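Local coordinates for pectinesterase 1 (Solanum lycopersicum, PDB 1XG2), which de-esterifies pectin, releasing methanol from its methylated galacturonosyl units, and may prepare cell walls for softening during fruit ripening, at residues A[160-164]-A[292-298]; A[141-145]-A[309-313]; A[228-232]-A[289-293]. The contacts are given in a common frame with arbitrary orientation. Residues are numbered along the deposited sequence.

Contact 1. Residues A[160-164]-A[292-298]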
ATOM      1  N   ALA A 160      -2.630  -4.895   1.774  1.00  9.18           N
ATOM      2  CA  ALA A 160      -3.147  -6.195   1.386  1.00  9.47           C
ATOM      3  C   ALA A 160      -3.977  -5.891   0.143  1.00  9.40           C
ATOM      4  O   ALA A 160      -5.008  -5.217   0.227  1.00  9.41           O
ATOM      5  CB  ALA A 160      -3.990  -6.793   2.473  1.00  9.90           C
ATOM      6  N   VAL A 161      -3.508  -6.358  -1.006  1.00  9.34           N
ATOM      7  CA  VAL A 161      -4.021  -5.891  -2.283  1.00  9.44           C
ATOM      8  C   VAL A 161      -4.111  -7.007  -3.320  1.00  9.81           C
ATOM      9  O   VAL A 161      -3.177  -7.791  -3.497  1.00  9.92           O
ATOM     10  CB  VAL A 161      -3.171  -4.691  -2.834  1.00  9.31           C
ATOM     11  CG1 VAL A 161      -1.736  -5.089  -3.072  1.00 10.18           C
ATOM     12  CG2 VAL A 161      -3.777  -4.142  -4.114  1.00  8.56           C
ATOM     13  N   VAL A 162      -5.259  -7.065  -3.989  1.00  9.49           N
ATOM     14  CA  VAL A 162      -5.465  -7.933  -5.143  1.00 10.47           C
ATOM     15  C   VAL A 162      -5.732  -7.127  -6.414  1.00  9.95           C
ATOM     16  O   VAL A 162      -6.595  -6.241  -6.436  1.00 10.48           O
ATOM     17  CB  VAL A 162      -6.637  -8.887  -4.890  1.00 10.38           C
ATOM     18  CG1 VAL A 162      -6.900  -9.763  -6.108  1.00 12.12           C
ATOM     19  CG2 VAL A 162      -6.335  -9.739  -3.662  1.00 10.91           C
ATOM     20  N   PHE A 163      -4.969  -7.442  -7.452  1.00 10.57           N
ATOM     21  CA  PHE A 163      -5.181  -6.958  -8.814  1.00 10.89           C
ATOM     22  C   PHE A 163      -5.846  -8.079  -9.587  1.00 11.50           C
ATOM     23  O   PHE A 163      -5.334  -9.200  -9.641  1.00 12.21           O
ATOM     24  CB  PHE A 163      -3.858  -6.579  -9.481  1.00 10.98           C
ATOM     25  CG  PHE A 163      -3.161  -5.437  -8.821  1.00 11.41           C
ATOM     26  CD1 PHE A 163      -2.366  -5.649  -7.708  1.00 11.38           C
ATOM     27  CD2 PHE A 163      -3.300  -4.139  -9.308  1.00 12.47           C
ATOM     28  CE1 PHE A 163      -1.748  -4.592  -7.076  1.00 10.40           C
ATOM     29  CE2 PHE A 163      -2.678  -3.080  -8.683  1.00 10.22           C
ATOM     30  CZ  PHE A 163      -1.896  -3.306  -7.577  1.00 11.38           C
ATOM     31  N   GLN A 164      -6.997  -7.786 -10.170  1.00 11.64           N
ATOM     32  CA  GLN A 164      -7.744  -8.778 -10.906  1.00 12.16           C
ATOM     33  C   GLN A 164      -8.154  -8.239 -12.260  1.00 11.36           C
ATOM     34  O   GLN A 164      -8.750  -7.179 -12.338  1.00 10.52           O
ATOM     35  CB  GLN A 164      -8.978  -9.159 -10.103  1.00 12.36           C
ATOM     36  CG  GLN A 164      -9.354 -10.586 -10.201  1.00 14.85           C
ATOM     37  CD  GLN A 164     -10.497 -10.920  -9.273  1.00 13.92           C
ATOM     38  OE1 GLN A 164     -11.600 -10.408  -9.452  1.00 13.02           O
ATOM     39  NE2 GLN A 164     -10.238 -11.754  -8.273  1.00 12.88           N
ATOM     40  N   PHE A 292      -4.067 -16.028  -1.135  1.00 15.72           N
ATOM     41  CA  PHE A 292      -3.865 -14.824  -1.934  1.00 15.24           C
ATOM     42  C   PHE A 292      -5.082 -14.427  -2.753  1.00 15.19           C
ATOM     43  O   PHE A 292      -5.008 -13.516  -3.563  1.00 13.96           O
ATOM     44  CB  PHE A 292      -2.590 -14.991  -2.766  1.00 14.94           C
ATOM     45  CG  PHE A 292      -1.390 -15.297  -1.907  1.00 15.77           C
ATOM     46  CD1 PHE A 292      -0.750 -14.282  -1.202  1.00 16.72           C
ATOM     47  CD2 PHE A 292      -0.973 -16.600  -1.715  1.00 14.78           C
ATOM     48  CE1 PHE A 292       0.327 -14.555  -0.366  1.00 17.24           C
ATOM     49  CE2 PHE A 292       0.097 -16.888  -0.881  1.00 15.86           C
ATOM     50  CZ  PHE A 292       0.755 -15.862  -0.201  1.00 15.96           C
ATOM     51  N   THR A 293      -6.217 -15.075  -2.478  1.00 15.08           N
ATOM     52  CA  THR A 293      -7.477 -14.758  -3.148  1.00 14.99           C
ATOM     53  C   THR A 293      -8.142 -13.575  -2.480  1.00 14.65           C
ATOM     54  O   THR A 293      -7.775 -13.157  -1.381  1.00 15.33           O
ATOM     55  CB  THR A 293      -8.452 -15.955  -3.130  1.00 15.00           C
ATOM     56  OG1 THR A 293      -8.696 -16.365  -1.780  1.00 15.23           O
ATOM     57  CG2 THR A 293      -7.857 -17.166  -3.806  1.00 15.54           C
ATOM     58  N   VAL A 294      -9.124 -13.022  -3.160  1.00 14.33           N
ATOM     59  CA  VAL A 294      -9.898 -11.900  -2.637  1.00 13.97           C
ATOM     60  C   VAL A 294     -10.508 -12.268  -1.283  1.00 14.57           C
ATOM     61  O   VAL A 294     -10.486 -11.477  -0.342  1.00 13.78           O
ATOM     62  CB  VAL A 294     -10.987 -11.509  -3.616  1.00 13.68           C
ATOM     63  CG1 VAL A 294     -12.079 -10.673  -2.956  1.00 14.06           C
ATOM     64  CG2 VAL A 294     -10.395 -10.786  -4.800  1.00 14.30           C
ATOM     65  N   ALA A 295     -11.047 -13.481  -1.208  1.00 15.05           N
ATOM     66  CA  ALA A 295     -11.681 -13.968   0.009  1.00 14.99           C
ATOM     67  C   ALA A 295     -10.720 -13.965   1.206  1.00 14.64           C
ATOM     68  O   ALA A 295     -11.084 -13.536   2.292  1.00 14.97           O
ATOM     69  CB  ALA A 295     -12.230 -15.363  -0.224  1.00 15.41           C
ATOM     70  N   LYS A 296      -9.491 -14.421   1.007  1.00 14.19           N
ATOM     71  CA  LYS A 296      -8.585 -14.622   2.134  1.00 14.49           C
ATOM     72  C   LYS A 296      -7.666 -13.432   2.408  1.00 14.09           C
ATOM     73  O   LYS A 296      -7.384 -13.130   3.562  1.00 14.64           O
ATOM     74  CB  LYS A 296      -7.737 -15.878   1.921  1.00 14.81           C
ATOM     75  CG  LYS A 296      -8.543 -17.155   1.764  1.00 16.67           C
ATOM     76  CD  LYS A 296      -9.339 -17.497   3.014  1.00 20.51           C
ATOM     77  CE  LYS A 296     -10.273 -18.686   2.757  1.00 23.26           C
ATOM     78  NZ  LYS A 296     -11.167 -18.945   3.923  1.00 26.01           N
ATOM     79  N   LEU A 297      -7.168 -12.776   1.364  1.00 12.84           N
ATOM     80  CA  LEU A 297      -6.159 -11.730   1.553  1.00 12.28           C
ATOM     81  C   LEU A 297      -6.772 -10.384   1.938  1.00 11.94           C
ATOM     82  O   LEU A 297      -6.215  -9.660   2.754  1.00 11.73           O
ATOM     83  CB  LEU A 297      -5.283 -11.583   0.309  1.00 12.08           C
ATOM     84  CG  LEU A 297      -4.138 -10.559   0.398  1.00 12.51           C
ATOM     85  CD1 LEU A 297      -3.107 -10.961   1.443  1.00 13.81           C
ATOM     86  CD2 LEU A 297      -3.476 -10.407  -0.953  1.00 13.10           C
ATOM     87  N   ILE A 298      -7.927 -10.062   1.358  1.00 11.54           N
ATOM     88  CA  ILE A 298      -8.607  -8.799   1.619  1.00 11.48           C
ATOM     89  C   ILE A 298     -10.041  -8.950   2.159  1.00 12.27           C
ATOM     90  O   ILE A 298     -10.779  -7.980   2.207  1.00 11.68           O
ATOM     91  CB  ILE A 298      -8.583  -7.904   0.340  1.00 11.50           C
ATOM     92  CG1 ILE A 298      -9.328  -8.540  -0.843  1.00 10.26           C
ATOM     93  CG2 ILE A 298      -7.125  -7.597  -0.048  1.00 12.09           C
ATOM     94  CD1 ILE A 298      -9.458  -7.606  -2.054  1.00 10.32           C
TER

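Contact 2. Residues A[141-145]-A[309-313]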
ATOM      1  N   GLN A 141      -7.126  -3.283  -0.472  1.00  8.42           N
ATOM      2  CA  GLN A 141      -7.387  -2.640  -1.759  1.00  8.59           C
ATOM      3  C   GLN A 141      -7.679  -3.688  -2.838  1.00  7.98           C
ATOM      4  O   GLN A 141      -7.114  -4.776  -2.834  1.00  8.23           O
ATOM      5  CB  GLN A 141      -6.196  -1.770  -2.185  1.00  8.75           C
ATOM      6  CG  GLN A 141      -5.655  -0.863  -1.086  1.00  8.80           C
ATOM      7  CD  GLN A 141      -4.455  -0.022  -1.489  1.00  9.93           C
ATOM      8  OE1 GLN A 141      -3.764   0.528  -0.617  1.00 11.20           O
ATOM      9  NE2 GLN A 141      -4.213   0.098  -2.772  1.00  5.39           N
ATOM     10  N   PHE A 142      -8.564  -3.324  -3.753  1.00  7.76           N
ATOM     11  CA  PHE A 142      -8.933  -4.147  -4.889  1.00  8.30           C
ATOM     12  C   PHE A 142      -8.851  -3.298  -6.148  1.00  8.28           C
ATOM     13  O   PHE A 142      -9.475  -2.223  -6.229  1.00  8.33           O
ATOM     14  CB  PHE A 142     -10.350  -4.676  -4.699  1.00  8.18           C
ATOM     15  CG  PHE A 142     -10.816  -5.618  -5.776  1.00  8.05           C
ATOM     16  CD1 PHE A 142     -10.162  -6.812  -6.018  1.00  9.95           C
ATOM     17  CD2 PHE A 142     -11.943  -5.311  -6.532  1.00  9.68           C
ATOM     18  CE1 PHE A 142     -10.610  -7.663  -7.023  1.00 11.45           C
ATOM     19  CE2 PHE A 142     -12.404  -6.179  -7.525  1.00  9.39           C
ATOM     20  CZ  PHE A 142     -11.736  -7.333  -7.771  1.00  9.97           C
ATOM     21  N   TYR A 143      -8.094  -3.801  -7.117  1.00  8.48           N
ATOM     22  CA  TYR A 143      -7.936  -3.204  -8.429  1.00  9.06           C
ATOM     23  C   TYR A 143      -8.548  -4.140  -9.460  1.00  9.48           C
ATOM     24  O   TYR A 143      -8.227  -5.317  -9.498  1.00  9.80           O
ATOM     25  CB  TYR A 143      -6.456  -2.974  -8.756  1.00  9.39           C
ATOM     26  CG  TYR A 143      -5.848  -1.920  -7.872  1.00  8.13           C
ATOM     27  CD1 TYR A 143      -5.529  -2.200  -6.536  1.00  9.26           C
ATOM     28  CD2 TYR A 143      -5.586  -0.648  -8.350  1.00  8.08           C
ATOM     29  CE1 TYR A 143      -4.975  -1.235  -5.710  1.00  8.20           C
ATOM     30  CE2 TYR A 143      -5.037   0.336  -7.517  1.00  8.26           C
ATOM     31  CZ  TYR A 143      -4.757   0.036  -6.196  1.00  8.23           C
ATOM     32  OH  TYR A 143      -4.231   0.999  -5.359  1.00  9.04           O
ATOM     33  N   ARG A 144      -9.425  -3.598 -10.290  1.00  9.83           N
ATOM     34  CA  ARG A 144     -10.188  -4.383 -11.244  1.00 10.18           C
ATOM     35  C   ARG A 144     -10.262  -3.670 -12.581  1.00 10.19           C
ATOM     36  O   ARG A 144     -10.526  -2.467 -12.642  1.00  9.65           O
ATOM     37  CB  ARG A 144     -11.589  -4.612 -10.689  1.00 10.55           C
ATOM     38  CG  ARG A 144     -12.541  -5.372 -11.591  1.00 11.68           C
ATOM     39  CD  ARG A 144     -12.230  -6.858 -11.760  1.00 12.65           C
ATOM     40  NE  ARG A 144     -13.073  -7.423 -12.813  1.00 12.68           N
ATOM     41  CZ  ARG A 144     -13.517  -8.675 -12.861  1.00 13.13           C
ATOM     42  NH1 ARG A 144     -13.189  -9.569 -11.930  1.00 12.36           N
ATOM     43  NH2 ARG A 144     -14.296  -9.043 -13.871  1.00 13.82           N
ATOM     44  N   ASP A 145     -10.076  -4.437 -13.658  1.00 11.05           N
ATOM     45  CA  ASP A 145     -10.261  -3.949 -15.021  1.00 11.75           C
ATOM     46  C   ASP A 145      -9.452  -2.681 -15.320  1.00 11.71           C
ATOM     47  O   ASP A 145      -9.901  -1.811 -16.057  1.00 11.63           O
ATOM     48  CB  ASP A 145     -11.747  -3.694 -15.287  1.00 12.63           C
ATOM     49  CG  ASP A 145     -12.568  -4.977 -15.347  1.00 15.34           C
ATOM     50  OD1 ASP A 145     -13.811  -4.869 -15.313  1.00 19.43           O
ATOM     51  OD2 ASP A 145     -12.073  -6.118 -15.430  1.00 16.64           O
ATOM     52  N   VAL A 309     -18.892  -3.480  -8.118  1.00 16.14           N
ATOM     53  CA  VAL A 309     -17.805  -3.960  -8.984  1.00 15.81           C
ATOM     54  C   VAL A 309     -17.815  -5.482  -9.152  1.00 15.29           C
ATOM     55  O   VAL A 309     -18.209  -6.219  -8.240  1.00 14.50           O
ATOM     56  CB  VAL A 309     -16.390  -3.511  -8.450  1.00 15.91           C
ATOM     57  CG1 VAL A 309     -15.950  -4.366  -7.262  0.50 16.97           C
ATOM     58  CG2 VAL A 309     -15.344  -3.574  -9.547  0.50 15.45           C
ATOM     59  N   ALA A 310     -17.389  -5.963 -10.318  1.00 14.55           N
ATOM     60  CA  ALA A 310     -17.193  -7.398 -10.495  1.00 14.67           C
ATOM     61  C   ALA A 310     -15.957  -7.874  -9.749  1.00 14.71           C
ATOM     62  O   ALA A 310     -14.924  -7.185  -9.728  1.00 13.48           O
ATOM     63  CB  ALA A 310     -17.057  -7.746 -11.969  1.00 15.24           C
ATOM     64  N   TYR A 311     -16.070  -9.047  -9.129  1.00 14.48           N
ATOM     65  CA  TYR A 311     -14.907  -9.732  -8.572  1.00 14.88           C
ATOM     66  C   TYR A 311     -15.102 -11.229  -8.569  1.00 15.87           C
ATOM     67  O   TYR A 311     -16.231 -11.722  -8.484  1.00 15.71           O
ATOM     68  CB  TYR A 311     -14.581  -9.246  -7.138  1.00 15.04           C
ATOM     69  CG  TYR A 311     -15.651  -9.551  -6.103  1.00 14.51           C
ATOM     70  CD1 TYR A 311     -16.813  -8.788  -6.015  1.00 15.01           C
ATOM     71  CD2 TYR A 311     -15.502 -10.610  -5.217  1.00 16.16           C
ATOM     72  CE1 TYR A 311     -17.795  -9.063  -5.062  1.00 16.88           C
ATOM     73  CE2 TYR A 311     -16.477 -10.897  -4.276  1.00 17.00           C
ATOM     74  CZ  TYR A 311     -17.615 -10.133  -4.197  1.00 19.26           C
ATOM     75  OH  TYR A 311     -18.573 -10.437  -3.245  1.00 21.00           O
ATOM     76  N   VAL A 312     -13.988 -11.936  -8.690  1.00 16.12           N
ATOM     77  CA  VAL A 312     -13.912 -13.358  -8.457  1.00 17.18           C
ATOM     78  C   VAL A 312     -13.390 -13.545  -7.044  1.00 17.59           C
ATOM     79  O   VAL A 312     -12.331 -13.031  -6.685  1.00 17.78           O
ATOM     80  CB  VAL A 312     -12.979 -14.039  -9.477  1.00 16.99           C
ATOM     81  CG1 VAL A 312     -12.689 -15.491  -9.098  1.00 18.03           C
ATOM     82  CG2 VAL A 312     -13.582 -13.935 -10.880  1.00 18.41           C
ATOM     83  N   ASP A 313     -14.132 -14.319  -6.258  1.00 18.49           N
ATOM     84  CA  ASP A 313     -13.838 -14.540  -4.850  1.00 19.34           C
ATOM     85  C   ASP A 313     -12.693 -15.525  -4.574  1.00 19.12           C
ATOM     86  O   ASP A 313     -11.934 -15.365  -3.604  1.00 17.97           O
ATOM     87  CB  ASP A 313     -15.107 -15.058  -4.168  1.00 20.19           C
ATOM     88  CG  ASP A 313     -15.140 -14.729  -2.715  1.00 23.93           C
ATOM     89  OD1 ASP A 313     -15.160 -13.529  -2.373  1.00 30.76           O
ATOM     90  OD2 ASP A 313     -15.138 -15.602  -1.828  1.00 30.53           O
TER

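Contact 3. Residues A[228-232]-A[289-293]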
ATOM      1  N   ARG A 228       6.215 -10.049   0.060  1.00 10.55           N
ATOM      2  CA  ARG A 228       5.291 -11.140  -0.207  1.00 11.34           C
ATOM      3  C   ARG A 228       4.397 -10.829  -1.398  1.00 11.03           C
ATOM      4  O   ARG A 228       3.535  -9.961  -1.324  1.00 10.91           O
ATOM      5  CB  ARG A 228       4.446 -11.452   1.019  1.00 11.69           C
ATOM      6  CG  ARG A 228       3.485 -12.603   0.800  1.00 15.04           C
ATOM      7  CD  ARG A 228       3.118 -13.348   2.048  1.00 18.78           C
ATOM      8  NE  ARG A 228       2.170 -12.568   2.818  1.00 20.93           N
ATOM      9  CZ  ARG A 228       1.147 -13.068   3.490  1.00 25.74           C
ATOM     10  NH1 ARG A 228       0.934 -14.376   3.538  1.00 29.07           N
ATOM     11  NH2 ARG A 228       0.332 -12.251   4.146  1.00 25.56           N
ATOM     12  N   THR A 229       4.618 -11.568  -2.483  1.00 11.14           N
ATOM     13  CA  THR A 229       3.988 -11.318  -3.754  1.00 11.43           C
ATOM     14  C   THR A 229       3.698 -12.639  -4.448  1.00 12.00           C
ATOM     15  O   THR A 229       4.549 -13.534  -4.478  1.00 12.80           O
ATOM     16  CB  THR A 229       4.918 -10.469  -4.622  1.00 11.61           C
ATOM     17  OG1 THR A 229       5.186  -9.220  -3.969  1.00 10.56           O
ATOM     18  CG2 THR A 229       4.270 -10.097  -5.947  1.00 11.62           C
ATOM     19  N   VAL A 230       2.497 -12.765  -4.994  1.00 12.50           N
ATOM     20  CA  VAL A 230       2.119 -13.936  -5.764  1.00 13.10           C
ATOM     21  C   VAL A 230       1.456 -13.506  -7.046  1.00 13.43           C
ATOM     22  O   VAL A 230       0.616 -12.593  -7.065  1.00 12.81           O
ATOM     23  CB  VAL A 230       1.180 -14.860  -4.987  1.00 13.66           C
ATOM     24  CG1 VAL A 230       0.660 -15.975  -5.877  1.00 15.48           C
ATOM     25  CG2 VAL A 230       1.898 -15.433  -3.800  1.00 14.14           C
ATOM     26  N   VAL A 231       1.865 -14.159  -8.126  1.00 12.85           N
ATOM     27  CA  VAL A 231       1.321 -13.902  -9.442  1.00 13.17           C
ATOM     28  C   VAL A 231       0.673 -15.211  -9.886  1.00 13.70           C
ATOM     29  O   VAL A 231       1.362 -16.216 -10.001  1.00 13.40           O
ATOM     30  CB  VAL A 231       2.416 -13.511 -10.437  1.00 13.35           C
ATOM     31  CG1 VAL A 231       1.819 -13.354 -11.838  1.00 12.54           C
ATOM     32  CG2 VAL A 231       3.129 -12.228  -9.987  1.00 12.78           C
ATOM     33  N   MET A 232      -0.637 -15.208 -10.099  1.00 13.96           N
ATOM     34  CA  MET A 232      -1.340 -16.450 -10.437  1.00 14.68           C
ATOM     35  C   MET A 232      -2.411 -16.325 -11.504  1.00 14.54           C
ATOM     36  O   MET A 232      -3.016 -15.275 -11.685  1.00 13.64           O
ATOM     37  CB  MET A 232      -1.900 -17.106  -9.171  1.00 15.70           C
ATOM     38  CG  MET A 232      -2.860 -16.318  -8.368  1.00 16.87           C
ATOM     39  SD  MET A 232      -3.093 -17.068  -6.697  1.00 19.68           S
ATOM     40  CE  MET A 232      -4.369 -16.012  -6.138  1.00 19.93           C
ATOM     41  N   ALA A 289      -2.154 -21.477  -2.880  1.00 19.06           N
ATOM     42  CA  ALA A 289      -2.539 -20.278  -3.617  1.00 18.63           C
ATOM     43  C   ALA A 289      -3.723 -19.555  -2.963  1.00 18.80           C
ATOM     44  O   ALA A 289      -3.893 -18.340  -3.136  1.00 17.58           O
ATOM     45  CB  ALA A 289      -2.882 -20.637  -5.046  1.00 18.77           C
ATOM     46  N   MET A 290      -4.525 -20.298  -2.198  1.00 18.53           N
ATOM     47  CA  MET A 290      -5.793 -19.778  -1.668  1.00 19.29           C
ATOM     48  C   MET A 290      -5.657 -18.553  -0.749  1.00 17.77           C
ATOM     49  O   MET A 290      -6.516 -17.685  -0.773  1.00 17.53           O
ATOM     50  CB  MET A 290      -6.593 -20.879  -0.953  1.00 19.97           C
ATOM     51  CG  MET A 290      -7.740 -21.446  -1.803  1.00 24.72           C
ATOM     52  SD  MET A 290      -9.150 -20.322  -2.008  1.00 28.82           S
ATOM     53  CE  MET A 290      -9.657 -20.137  -0.341  1.00 32.01           C
ATOM     54  N   PRO A 291      -4.612 -18.486   0.061  1.00 17.31           N
ATOM     55  CA  PRO A 291      -4.385 -17.313   0.920  1.00 16.75           C
ATOM     56  C   PRO A 291      -4.289 -15.980   0.180  1.00 16.14           C
ATOM     57  O   PRO A 291      -4.433 -14.929   0.813  1.00 15.51           O
ATOM     58  CB  PRO A 291      -3.055 -17.629   1.590  1.00 17.15           C
ATOM     59  CG  PRO A 291      -2.973 -19.100   1.573  1.00 17.69           C
ATOM     60  CD  PRO A 291      -3.578 -19.513   0.277  1.00 17.17           C
ATOM     61  N   PHE A 292      -4.067 -16.028  -1.135  1.00 15.72           N
ATOM     62  CA  PHE A 292      -3.865 -14.824  -1.934  1.00 15.24           C
ATOM     63  C   PHE A 292      -5.082 -14.427  -2.753  1.00 15.19           C
ATOM     64  O   PHE A 292      -5.008 -13.516  -3.563  1.00 13.96           O
ATOM     65  CB  PHE A 292      -2.590 -14.991  -2.766  1.00 14.94           C
ATOM     66  CG  PHE A 292      -1.390 -15.297  -1.907  1.00 15.77           C
ATOM     67  CD1 PHE A 292      -0.750 -14.282  -1.202  1.00 16.72           C
ATOM     68  CD2 PHE A 292      -0.973 -16.600  -1.715  1.00 14.78           C
ATOM     69  CE1 PHE A 292       0.327 -14.555  -0.366  1.00 17.24           C
ATOM     70  CE2 PHE A 292       0.097 -16.888  -0.881  1.00 15.86           C
ATOM     71  CZ  PHE A 292       0.755 -15.862  -0.201  1.00 15.96           C
ATOM     72  N   THR A 293      -6.217 -15.075  -2.478  1.00 15.08           N
ATOM     73  CA  THR A 293      -7.477 -14.758  -3.148  1.00 14.99           C
ATOM     74  C   THR A 293      -8.142 -13.575  -2.480  1.00 14.65           C
ATOM     75  O   THR A 293      -7.775 -13.157  -1.381  1.00 15.33           O
ATOM     76  CB  THR A 293      -8.452 -15.955  -3.130  1.00 15.00           C
ATOM     77  OG1 THR A 293      -8.696 -16.365  -1.780  1.00 15.23           O
ATOM     78  CG2 THR A 293      -7.857 -17.166  -3.806  1.00 15.54           C
TER

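Contact 1. Residues A[160-164]-A[292-298]
V162 reaches out from the middle of strand 160-164 into a pocket formed by V294, L297 and I298. The strand belongs to the long parallel sheet of a right-handed parallel beta-helix, the fold of this pectinesterase domain, which is the C-terminal part of the longer protein; the short helix 294-297 lies against the outer surface of that sheet. The CA-to-CB bonds of A160, V162 and Q164 point toward the helix, while V161 points away and F163 stacks on the ring of Y143. From V162, CG1 meets V294 CG2 at 3.9 Å, and CG2 lies 4.0 Å from L297 CD2 and 4.1 Å from I298 CD1. In all, 309 Å² is buried between the segments, largely by apolar side chains. At the far end of the strand, Q164 NE2 is 3.6 Å from V294 CG2, but the amide is satisfied elsewhere, donating to V312 O and Q198 OE1. T293 is the N-cap just before the helix; its OG1 accepts a weak hydrogen bond from K296 N at 3.5 Å and is also hydrogen-bonded to M290 O. I103 of the pectinesterase inhibitor chain packs on A160, placing this edge of the contact beside the protein-protein interface. The shortest approach is there, A160 O to I298 CG2 at 3.2 Å; A160 CB lies 4.1 Å from the same methyl.

Contact 2. Residues A[141-145]-A[309-313]
V309 begins an extended tail, without regular secondary structure, that follows helix 301-304 and runs over the outside of the parallel beta-helix at the end of strand 140-144. V309 CG1 is 4.0 Å from F142 CE2, near the plane of that ring, and V309 CG2 is 3.9 Å from R144 CG. F142 and R144 both face the tail, their CA-to-CB bonds pointing toward it, whereas Y143 between them stacks with F163. A310 follows, and its carbonyl O sits between the two strand side chains, 3.5 Å from F142 CE2 at the ring edge and 3.4 Å from R144 CD. The A310 CB lies over one face of the R144 guanidinium, 3.6 Å from NH2, so the flat group is used here as a packing surface. At Y311 the backbone N continues over that face, and CB approaches F142 CZ at 3.5 Å; the phenol end leads away from the strand. L304 touches F142, V309 and Y311 and joins the helix to the same cluster. V312 stays at the margin, its N 4.1 Å from R144 NH1, but its O accepts a hydrogen bond from Q164 NE2, tying the tail to the next strand. R144 is also held from the sheet side: NH1 makes a weak hydrogen bond to Q164 OE1 on the neighbouring strand, and R144 NE forms a salt bridge with D145 OD2, just past the strand end, at 3.1 Å; the hydrogen bond within it is weak, its N-H...O angle being 129°.

Contact 3. Residues A[228-232]-A[289-293]
The clearest aromatic interaction is a CH-pi contact: V230 CG2 stands 3.5 Å from the centroid of the F292 ring, only 4° off the ring normal, so the methyl sits almost squarely over the face. At the edge of the same ring, near its plane, R228 CD approaches F292 CE1 at 3.9 Å; this is contact with the aliphatic part of the arginine, whose NH2 is bonded to T193 O. Apolar packing continues at M232, where CE is 3.9 Å from F292 CB and SD is 3.9 Å from A289 CB. M232 CE also approaches two carbonyls, F292 O at 3.6 Å and A289 O at 3.8 Å. Together these contacts bury 292 Å². Hydrogen bonds act within the turn itself: F292 N donates to A289 O and T293 N to M290 O, both at 3.1 Å, and T293 OG1 donates to M290 O at 2.7 Å. These i to i+3 closures hold a tight bend that presents F292 to the strand. In the beta-helix, the bend joins helix 286-289 to helix 294-297, with T293 as N-cap of the latter, and packs on the outer surface of the long parallel sheet. Strands 194-198 and 258-262 flank strand 228-232 there: S196 OG is hydrogen-bonded to F292 O, and F262 touches both M232 and A289.

In the fold
All three contacts fix C-terminal elements on the outer surface of the same long parallel sheet. Contacts 1 and 3 are buried and share F292 and T293: the phenylalanine serves strand 228-232, while the helix that T293 caps serves strand 160-164. Contact 2 is nearer the surface, with an exposed A310, and adds an arginine face and a backbone carbonyl to its apolar packing, where contact 1 is mainly aliphatic and contact 3 centres on a CH-pi interaction. Contacts 1 and 2 use neighbouring strands and meet through Q164, whose NE2 is 2.9 Å from V312 O. Contacts 2 and 3, with centres about 15 Å apart, touch where D313 O packs on T293 CB.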